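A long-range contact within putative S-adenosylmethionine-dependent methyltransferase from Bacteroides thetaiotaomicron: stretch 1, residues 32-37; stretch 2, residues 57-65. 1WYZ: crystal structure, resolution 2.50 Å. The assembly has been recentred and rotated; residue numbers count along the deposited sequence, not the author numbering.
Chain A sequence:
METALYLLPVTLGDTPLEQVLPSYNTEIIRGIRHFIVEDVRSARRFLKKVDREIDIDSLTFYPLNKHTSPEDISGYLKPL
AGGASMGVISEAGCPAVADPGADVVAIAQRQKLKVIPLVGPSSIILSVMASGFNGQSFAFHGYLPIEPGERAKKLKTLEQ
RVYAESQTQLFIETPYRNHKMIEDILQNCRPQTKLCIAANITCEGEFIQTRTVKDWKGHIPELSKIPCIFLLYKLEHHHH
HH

Stretch 1 32-37: IRHFIV
Stretch 2 57-65: DSLTFYPLN

What packs at the apolar centre? Ile36 (chi1 and chi2 both m) and Tyr62 (chi1 m) share one face of a parallel two-strand pairing, and Ile36 CD1 presses to 3.0 Å from Tyr62 CB, unusually tight for two carbons. Ile36 CG2 lies 3.8 Å from Leu64 CG (chi1 t, chi2 m). Ile36 suits its buried place because both its CD1 and CG2 branches find carbon to meet, one on Tyr62 and one on Leu64.

What lies on the other face? Val37 (chi1 m) and Pro63 point there, and Val37 CG2 approaches Phe61 CB at 4.4 Å. The Phe35 and Phe61 rings, both chi1 m, are near parallel (24°) but slid apart, with centroids 5.9 Å distant, so they barely overlap.

How does the backbone set this register? Extended strands pair Ile36 CA with Tyr62 CA at 4.7 Å and Val37 CA with Pro63 CA at 5.3 Å. Tyr62 N donates to Phe35 O (2.8 Å), Val37 N to Tyr62 O (3.0 Å) and Leu64 N to Val37 O (2.7 Å, bent to 134°). Pro63, lacking an amide hydrogen, interrupts none of these bonds.

What finishes the polar edge? Thr60 (chi1 p) points toward stretch 1, its OG1 2.5 Å from Arg33 O and 2.8 Å from Ser58 O. Arg33 (m, t, t), exposed, sets its CA-to-CB bond sideways to stretch 2 and then extends clear of it. Together the stretches bury 546 Å².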

# COMPACT_ATOMS: atom_id res chain seq x y z
N ILE A 32 18.76 6.98 13.91
CA ILE A 32 19.14 5.57 13.90
C ILE A 32 20.62 5.32 13.67
O ILE A 32 21.22 5.89 12.76
CB ILE A 32 18.33 4.82 12.85
CG1 ILE A 32 16.84 5.05 13.11
CG2 ILE A 32 18.68 3.35 12.87
CD1 ILE A 32 16.21 4.37 14.31
N ARG A 33 21.19 4.44 14.49
CA ARG A 33 22.61 4.07 14.41
C ARG A 33 22.78 2.63 13.95
O ARG A 33 23.86 2.24 13.50
CB ARG A 33 23.27 4.20 15.78
CG ARG A 33 23.29 5.59 16.39
CD ARG A 33 23.95 5.54 17.77
NE ARG A 33 24.11 6.86 18.37
CZ ARG A 33 24.69 7.09 19.54
NH1 ARG A 33 25.16 6.07 20.26
NH2 ARG A 33 24.80 8.33 20.01
N HIS A 34 21.72 1.84 14.09
CA HIS A 34 21.73 0.42 13.72
C HIS A 34 20.63 0.08 12.72
O HIS A 34 19.45 0.27 13.00
CB HIS A 34 21.53 -0.45 14.96
CG HIS A 34 22.29 0.00 16.16
ND1 HIS A 34 22.15 1.26 16.69
CD2 HIS A 34 23.16 -0.65 16.96
CE1 HIS A 34 22.91 1.37 17.77
NE2 HIS A 34 23.53 0.22 17.96
N PHE A 35 21.01 -0.46 11.57
CA PHE A 35 20.03 -0.83 10.56
C PHE A 35 20.06 -2.32 10.28
O PHE A 35 21.10 -2.96 10.37
CB PHE A 35 20.29 -0.08 9.24
CG PHE A 35 20.31 1.41 9.39
CD1 PHE A 35 21.45 2.06 9.85
CD2 PHE A 35 19.17 2.16 9.11
CE1 PHE A 35 21.46 3.44 10.04
CE2 PHE A 35 19.17 3.56 9.30
CZ PHE A 35 20.31 4.20 9.77
N ILE A 36 18.90 -2.88 9.96
CA ILE A 36 18.79 -4.29 9.61
C ILE A 36 18.41 -4.20 8.14
O ILE A 36 17.38 -3.63 7.80
CB ILE A 36 17.69 -5.00 10.43
CG1 ILE A 36 18.13 -5.13 11.89
CG2 ILE A 36 17.44 -6.40 9.89
CD1 ILE A 36 19.28 -6.02 12.21
N VAL A 37 19.26 -4.74 7.27
CA VAL A 37 19.02 -4.65 5.83
C VAL A 37 19.17 -5.92 5.02
O VAL A 37 19.79 -6.90 5.45
CB VAL A 37 19.97 -3.60 5.22
CG1 VAL A 37 19.69 -2.23 5.81
CG2 VAL A 37 21.42 -4.01 5.50
N ASP A 57 30.33 5.26 9.08
CA ASP A 57 31.32 4.54 9.88
C ASP A 57 30.57 3.95 11.08
O ASP A 57 31.18 3.43 12.01
CB ASP A 57 32.44 5.48 10.34
CG ASP A 57 33.68 4.73 10.82
OD1 ASP A 57 33.61 3.49 10.98
OD2 ASP A 57 34.73 5.38 11.03
N SER A 58 29.25 4.06 11.05
CA SER A 58 28.39 3.51 12.10
C SER A 58 28.05 2.09 11.67
O SER A 58 26.92 1.62 11.83
CB SER A 58 27.10 4.34 12.23
OG SER A 58 26.27 4.22 11.08
N LEU A 59 29.06 1.42 11.12
CA LEU A 59 28.94 0.05 10.62
C LEU A 59 28.37 -0.94 11.62
O LEU A 59 29.10 -1.65 12.32
CB LEU A 59 30.31 -0.45 10.13
CG LEU A 59 30.47 -1.91 9.69
CD1 LEU A 59 29.38 -2.30 8.70
CD2 LEU A 59 31.85 -2.08 9.07
N THR A 60 27.05 -0.98 11.68
CA THR A 60 26.32 -1.87 12.56
C THR A 60 25.19 -2.46 11.72
O THR A 60 24.21 -2.99 12.25
CB THR A 60 25.73 -1.12 13.77
OG1 THR A 60 25.08 0.07 13.31
CG2 THR A 60 26.83 -0.76 14.76
N PHE A 61 25.34 -2.34 10.41
CA PHE A 61 24.35 -2.86 9.48
C PHE A 61 24.30 -4.38 9.63
O PHE A 61 25.30 -5.06 9.38
CB PHE A 61 24.71 -2.52 8.04
CG PHE A 61 24.98 -1.05 7.80
CD1 PHE A 61 26.17 -0.46 8.24
CD2 PHE A 61 24.07 -0.27 7.10
CE1 PHE A 61 26.44 0.89 7.98
CE2 PHE A 61 24.32 1.09 6.83
CZ PHE A 61 25.52 1.66 7.27
N TYR A 62 23.15 -4.91 10.03
CA TYR A 62 22.99 -6.35 10.19
C TYR A 62 22.32 -6.94 8.94
O TYR A 62 21.19 -6.56 8.60
CB TYR A 62 22.13 -6.66 11.42
CG TYR A 62 22.72 -6.19 12.73
CD1 TYR A 62 23.89 -6.76 13.24
CD2 TYR A 62 22.12 -5.17 13.46
CE1 TYR A 62 24.46 -6.31 14.45
CE2 TYR A 62 22.68 -4.71 14.67
CZ TYR A 62 23.84 -5.29 15.15
OH TYR A 62 24.38 -4.81 16.33
N PRO A 63 23.02 -7.85 8.24
CA PRO A 63 22.50 -8.49 7.03
C PRO A 63 21.33 -9.42 7.36
O PRO A 63 21.39 -10.17 8.34
CB PRO A 63 23.71 -9.26 6.50
CG PRO A 63 24.85 -8.42 6.94
CD PRO A 63 24.46 -8.10 8.37
N LEU A 64 20.28 -9.36 6.54
CA LEU A 64 19.07 -10.17 6.75
C LEU A 64 18.63 -10.88 5.47
O LEU A 64 18.69 -10.30 4.38
CB LEU A 64 17.96 -9.24 7.25
CG LEU A 64 16.83 -9.77 8.14
CD1 LEU A 64 15.93 -10.73 7.38
CD2 LEU A 64 17.44 -10.43 9.35
N ASN A 65 18.19 -12.13 5.60
CA ASN A 65 17.73 -12.94 4.46
C ASN A 65 16.35 -13.54 4.70
O ASN A 65 15.74 -13.32 5.75
CB ASN A 65 18.70 -14.09 4.19
CG ASN A 65 19.65 -13.80 3.06
OD1 ASN A 65 19.26 -13.25 2.03
ND2 ASN A 65 20.91 -14.17 3.24